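Local coordinates for protein pullulanase (Bacillus acidopullulyticus, PDB 2WAN) that hydrolyses alpha-1,6-glucosidic linkages in pullulan and, as expected for a debranching enzyme of the alpha-amylase family, probably in starch-derived branched glucans, at residues N304-P309 with P570-R575; F558-S563 with G580-G585. All coordinates share one frame; numbering follows the deposited sequence.

Contact 1 of 2, residues N304-P309 with P570-R575; sequences NVLNLP and PQYYYR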
loop_
_atom_site.group_PDB
_atom_site.type_symbol
_atom_site.label_atom_id
_atom_site.label_comp_id
_atom_site.label_asym_id
_atom_site.label_seq_id
_atom_site.Cartn_x
_atom_site.Cartn_y
_atom_site.Cartn_z
ATOM N N ASN A 304 22.334 -6.492 1.623
ATOM C CA ASN A 304 21.522 -7.666 1.909
ATOM C C ASN A 304 22.171 -8.645 2.874
ATOM O O ASN A 304 21.510 -9.547 3.385
ATOM C CB ASN A 304 21.060 -8.355 0.626
ATOM C CG ASN A 304 20.115 -7.488 -0.190
ATOM O OD1 ASN A 304 19.482 -6.580 0.346
ATOM N ND2 ASN A 304 20.013 -7.765 -1.487
ATOM N N VAL A 305 23.453 -8.422 3.172
ATOM C CA VAL A 305 24.103 -9.166 4.254
ATOM C C VAL A 305 23.347 -8.970 5.587
ATOM O O VAL A 305 23.275 -9.886 6.416
ATOM C CB VAL A 305 25.594 -8.795 4.389
ATOM C CG1 VAL A 305 25.786 -7.320 4.801
ATOM C CG2 VAL A 305 26.292 -9.741 5.374
ATOM N N LEU A 306 22.761 -7.786 5.763
ATOM C CA LEU A 306 22.054 -7.460 7.008
ATOM C C LEU A 306 20.726 -8.206 7.158
ATOM O O LEU A 306 20.129 -8.191 8.238
ATOM C CB LEU A 306 21.856 -5.941 7.135
ATOM C CG LEU A 306 23.125 -5.087 7.073
ATOM C CD1 LEU A 306 22.774 -3.590 7.071
ATOM C CD2 LEU A 306 24.093 -5.421 8.226
ATOM N N ASN A 307 20.269 -8.860 6.084
ATOM C CA ASN A 307 19.099 -9.752 6.152
ATOM C C ASN A 307 19.324 -10.984 7.028
ATOM O O ASN A 307 18.365 -11.589 7.497
ATOM C CB ASN A 307 18.681 -10.278 4.770
ATOM C CG ASN A 307 18.285 -9.187 3.793
ATOM O OD1 ASN A 307 18.163 -8.011 4.135
ATOM N ND2 ASN A 307 18.082 -9.592 2.539
ATOM N N LEU A 308 20.590 -11.363 7.212
ATOM C CA LEU A 308 20.939 -12.632 7.875
ATOM C C LEU A 308 20.483 -12.681 9.338
ATOM O O LEU A 308 20.483 -11.658 10.028
ATOM C CB LEU A 308 22.451 -12.912 7.759
ATOM C CG LEU A 308 23.013 -13.179 6.351
ATOM C CD1 LEU A 308 24.546 -13.195 6.345
ATOM C CD2 LEU A 308 22.471 -14.470 5.783
ATOM N N PRO A 309 20.089 -13.875 9.825
ATOM C CA PRO A 309 19.608 -14.031 11.198
ATOM C C PRO A 309 20.509 -13.418 12.286
ATOM O O PRO A 309 20.004 -12.981 13.321
ATOM C CB PRO A 309 19.523 -15.550 11.351
ATOM C CG PRO A 309 19.122 -15.987 9.975
ATOM C CD PRO A 309 19.934 -15.123 9.058
ATOM N N PRO A 570 22.681 3.275 6.904
ATOM C CA PRO A 570 22.727 3.860 5.564
ATOM C C PRO A 570 22.118 2.980 4.472
ATOM O O PRO A 570 22.528 1.824 4.281
ATOM C CB PRO A 570 24.230 4.110 5.350
ATOM C CG PRO A 570 24.703 4.483 6.730
ATOM C CD PRO A 570 23.931 3.555 7.650
ATOM N N GLN A 571 21.108 3.547 3.809
ATOM C CA GLN A 571 20.360 2.939 2.682
ATOM C C GLN A 571 19.455 1.748 2.958
ATOM O O GLN A 571 18.556 1.479 2.164
ATOM C CB GLN A 571 21.284 2.561 1.517
ATOM C CG GLN A 571 21.966 3.739 0.840
ATOM C CD GLN A 571 22.750 3.280 -0.377
ATOM O OE1 GLN A 571 22.648 2.119 -0.790
ATOM N NE2 GLN A 571 23.548 4.176 -0.942
ATOM N N TYR A 572 19.706 1.018 4.041
ATOM C CA TYR A 572 19.105 -0.286 4.251
ATOM C C TYR A 572 17.580 -0.275 4.395
ATOM O O TYR A 572 16.930 -1.274 4.093
ATOM C CB TYR A 572 19.734 -0.993 5.463
ATOM C CG TYR A 572 19.253 -2.422 5.635
ATOM C CD1 TYR A 572 19.772 -3.449 4.846
ATOM C CD2 TYR A 572 18.291 -2.749 6.595
ATOM C CE1 TYR A 572 19.340 -4.741 4.992
ATOM C CE2 TYR A 572 17.848 -4.040 6.750
ATOM C CZ TYR A 572 18.379 -5.038 5.945
ATOM O OH TYR A 572 17.955 -6.311 6.086
ATOM N N TYR A 573 17.016 0.833 4.877
ATOM C CA TYR A 573 15.546 0.898 5.024
ATOM C C TYR A 573 14.831 1.155 3.696
ATOM O O TYR A 573 13.592 1.132 3.652
ATOM C CB TYR A 573 15.126 1.941 6.081
ATOM C CG TYR A 573 15.378 1.507 7.516
ATOM C CD1 TYR A 573 14.434 0.731 8.211
ATOM C CD2 TYR A 573 16.551 1.883 8.184
ATOM C CE1 TYR A 573 14.654 0.330 9.541
ATOM C CE2 TYR A 573 16.786 1.487 9.504
ATOM C CZ TYR A 573 15.831 0.711 10.176
ATOM O OH TYR A 573 16.055 0.339 11.495
ATOM N N TYR A 574 15.598 1.369 2.624
ATOM C CA TYR A 574 15.050 1.757 1.307
ATOM C C TYR A 574 15.454 0.749 0.229
ATOM O O TYR A 574 16.429 0.027 0.400
ATOM C CB TYR A 574 15.605 3.116 0.897
ATOM C CG TYR A 574 15.262 4.201 1.880
ATOM C CD1 TYR A 574 14.002 4.798 1.862
ATOM C CD2 TYR A 574 16.170 4.600 2.861
ATOM C CE1 TYR A 574 13.653 5.779 2.794
ATOM C CE2 TYR A 574 15.835 5.596 3.790
ATOM C CZ TYR A 574 14.580 6.178 3.750
ATOM O OH TYR A 574 14.219 7.162 4.651
ATOM N N ARG A 575 14.718 0.721 -0.884
ATOM C CA ARG A 575 15.083 -0.135 -2.016
ATOM C C ARG A 575 16.091 0.565 -2.925
ATOM O O ARG A 575 15.941 1.733 -3.269
ATOM C CB ARG A 575 13.844 -0.623 -2.791
ATOM C CG ARG A 575 12.884 -1.464 -1.928
ATOM C CD ARG A 575 11.672 -2.018 -2.710
ATOM N NE ARG A 575 10.879 -2.848 -1.808
ATOM C CZ ARG A 575 9.591 -2.674 -1.524
ATOM N NH1 ARG A 575 8.886 -1.717 -2.118
ATOM N NH2 ARG A 575 9.001 -3.496 -0.655
#

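Contact 2 of 2, residues F558-S563 with G580-G585; sequences FDVMVS and GNYTNG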
loop_
_atom_site.group_PDB
_atom_site.type_symbol
_atom_site.label_atom_id
_atom_site.label_comp_id
_atom_site.label_asym_id
_atom_site.label_seq_id
_atom_site.Cartn_x
_atom_site.Cartn_y
_atom_site.Cartn_z
ATOM N N PHE A 558 9.730 11.084 3.731
ATOM C CA PHE A 558 9.760 12.428 3.138
ATOM C C PHE A 558 10.980 12.667 2.235
ATOM O O PHE A 558 10.887 13.362 1.208
ATOM C CB PHE A 558 9.673 13.490 4.248
ATOM C CG PHE A 558 10.972 13.720 4.974
ATOM C CD1 PHE A 558 11.399 12.838 5.959
ATOM C CD2 PHE A 558 11.779 14.813 4.644
ATOM C CE1 PHE A 558 12.614 13.035 6.621
ATOM C CE2 PHE A 558 12.977 15.024 5.305
ATOM C CZ PHE A 558 13.399 14.130 6.290
ATOM N N ASP A 559 12.110 12.088 2.620
ATOM C CA ASP A 559 13.340 12.160 1.834
ATOM C C ASP A 559 14.252 11.041 2.302
ATOM O O ASP A 559 13.939 10.308 3.265
ATOM C CB ASP A 559 14.030 13.523 2.044
ATOM C CG ASP A 559 14.918 13.946 0.865
ATOM O OD1 ASP A 559 15.173 13.141 -0.062
ATOM O OD2 ASP A 559 15.344 15.113 0.878
ATOM N N VAL A 560 15.382 10.919 1.613
ATOM C CA VAL A 560 16.448 10.004 2.007
ATOM C C VAL A 560 17.681 10.809 2.362
ATOM O O VAL A 560 17.695 12.040 2.192
ATOM C CB VAL A 560 16.786 9.002 0.886
ATOM C CG1 VAL A 560 15.640 8.023 0.723
ATOM C CG2 VAL A 560 17.091 9.746 -0.420
ATOM N N MET A 561 18.707 10.104 2.842
ATOM C CA MET A 561 20.001 10.685 3.242
ATOM C C MET A 561 19.938 11.541 4.517
ATOM O O MET A 561 20.780 11.386 5.414
ATOM C CB MET A 561 20.662 11.447 2.076
ATOM C CG MET A 561 21.246 10.530 1.003
ATOM S SD MET A 561 21.569 11.388 -0.553
ATOM C CE MET A 561 22.517 12.821 -0.008
ATOM N N VAL A 562 18.954 12.439 4.587
ATOM C CA VAL A 562 18.710 13.281 5.765
ATOM C C VAL A 562 17.674 12.658 6.717
ATOM O O VAL A 562 17.388 13.205 7.798
ATOM C CB VAL A 562 18.254 14.713 5.382
ATOM C CG1 VAL A 562 19.413 15.497 4.714
ATOM C CG2 VAL A 562 16.993 14.685 4.500
ATOM N N SER A 563 17.128 11.518 6.309
ATOM C CA SER A 563 16.140 10.796 7.118
ATOM C C SER A 563 16.832 10.091 8.278
ATOM O O SER A 563 17.985 9.696 8.165
ATOM C CB SER A 563 15.375 9.788 6.253
ATOM O OG SER A 563 16.180 8.714 5.795
ATOM N N GLY A 580 23.256 1.119 -7.329
ATOM C CA GLY A 580 23.334 1.803 -6.042
ATOM C C GLY A 580 22.435 3.020 -5.910
ATOM O O GLY A 580 22.626 3.850 -5.009
ATOM N N ASN A 581 21.449 3.131 -6.802
ATOM C CA ASN A 581 20.497 4.235 -6.783
ATOM C C ASN A 581 19.199 3.859 -6.079
ATOM O O ASN A 581 18.780 2.714 -6.139
ATOM C CB ASN A 581 20.193 4.690 -8.215
ATOM C CG ASN A 581 21.379 5.379 -8.869
ATOM O OD1 ASN A 581 21.842 4.964 -9.935
ATOM N ND2 ASN A 581 21.886 6.423 -8.227
ATOM N N TYR A 582 18.571 4.820 -5.409
ATOM C CA TYR A 582 17.262 4.587 -4.791
ATOM C C TYR A 582 16.206 4.388 -5.881
ATOM O O TYR A 582 16.111 5.203 -6.792
ATOM C CB TYR A 582 16.862 5.787 -3.942
ATOM C CG TYR A 582 17.715 6.027 -2.709
ATOM C CD1 TYR A 582 18.771 6.941 -2.732
ATOM C CD2 TYR A 582 17.439 5.368 -1.508
ATOM C CE1 TYR A 582 19.553 7.180 -1.581
ATOM C CE2 TYR A 582 18.210 5.597 -0.356
ATOM C CZ TYR A 582 19.261 6.501 -0.400
ATOM O OH TYR A 582 20.022 6.726 0.736
ATOM N N THR A 583 15.424 3.315 -5.783
ATOM C CA THR A 583 14.334 3.081 -6.746
ATOM C C THR A 583 13.123 3.953 -6.380
ATOM O O THR A 583 12.988 4.377 -5.225
ATOM C CB THR A 583 13.943 1.593 -6.876
ATOM O OG1 THR A 583 13.597 1.060 -5.596
ATOM C CG2 THR A 583 15.115 0.764 -7.444
ATOM N N ASN A 584 12.262 4.217 -7.363
ATOM C CA ASN A 584 11.195 5.212 -7.226
ATOM C C ASN A 584 9.771 4.607 -7.220
ATOM O O ASN A 584 8.875 5.118 -7.882
ATOM C CB ASN A 584 11.368 6.247 -8.345
ATOM C CG ASN A 584 10.517 7.474 -8.170
ATOM O OD1 ASN A 584 10.216 7.906 -7.052
ATOM N ND2 ASN A 584 10.132 8.064 -9.291
ATOM N N GLY A 585 9.575 3.533 -6.450
ATOM C CA GLY A 585 8.264 2.860 -6.364
ATOM C C GLY A 585 7.094 3.742 -5.973
ATOM O O GLY A 585 5.967 3.535 -6.441
#

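Contact 1 of 2, residues N304-P309 with P570-R575
L306 and N307 share the ring of Y572 between them, a worked example of one tyrosine joining a barrel loop to the connection ahead of strand 319-322. The residues 304-307 form a 3-10 turn in the linker between strands 295-302 and 319-322, while Y572 stands in a type I beta turn, Q571 to Y574, on a loop of the (beta/alpha)8 barrel. The close-packed part is buried. L306 lies over one ring face, its CB 3.5 Å from CE1 of Y572, and its CD1 makes a CH-pi contact 4.2 Å from the ring centroid and 28° off the normal. Y572 holds CG anti to its own backbone N (chi1 -174°), which carries the ring out of the turn and across to the linker; H596 also stacks with it. Toward the more open side the partly exposed N307 meets the ring's edge through OD1. Replacing Y572 with an alanine would probably strip L306 of its aromatic cover and leave the amide oxygen of N307 without its donor. That hydrogen bond is short, donated by Y572 OH to N307 OD1 at 2.6 Å, in the carbonyl plane, with a C=O...donor angle of 147°.

Contact 2 of 2, residues F558-S563 with G580-G585
V560 sits over one face of the Y582 ring, and its side chain, followed outward from CB, spans that face like a fork. CB itself lies 3.7 Å from CZ of Y582, close to the phenol end. From there the two methyls diverge to different flanks of the ring: CG1 reaches CE2 of Y582 at 3.7 Å, and CG2 goes to the other flank, next to CE1. Chi1 of -70° sets CG1 beside the backbone N and CG2 between N and the carbonyl carbon, the rotation that turns both methyls to the aromatic surface. CG2 makes the CH-pi contact, 3.9 Å from the ring centroid and 18° off the normal, offset toward the rim. Next along the chain, M561 adds a lighter touch, its CG 4.0 Å from the hydroxyl OH of Y582. M561 is the centre of a classic gamma turn closed by V562 N and V560 O at 2.7 Å. Both loops belong to the connection between barrel strand 547-552 and helix 597-614, where alpha-amylase relatives commonly carry domain B. The two segments thus meet through dispersion and CH-pi forces near the surface, while the phenol oxygen takes a weak hydrogen bond to D566, whose carboxylate also accepts M561 N; the valine probably fixes the face of the ring and the aspartate its polar end.

In the fold
Contacts 1 and 2 have centres 14 Å apart and interlock along the chain, since residues 570-575 lie between the two loops of contact 2. They are joined directly: Y574 OH is 2.7 Å from S563 OG and R575 O is 3.0 Å from T583 N, both probable hydrogen bonds, while Q571 CG packs 3.6 Å from Y582 OH. D566, in helix 564-568, serves both, accepting Q571 N on one carboxylate oxygen and M561 N on the other. Contact 2 joins two parts of one barrel loop, and contact 1 joins that loop to residues 304-309. A glycerol, probably from the crystallisation liquor, is hydrogen-bonded to N304 ND2 and lies about 6 Å from the N307 side chain.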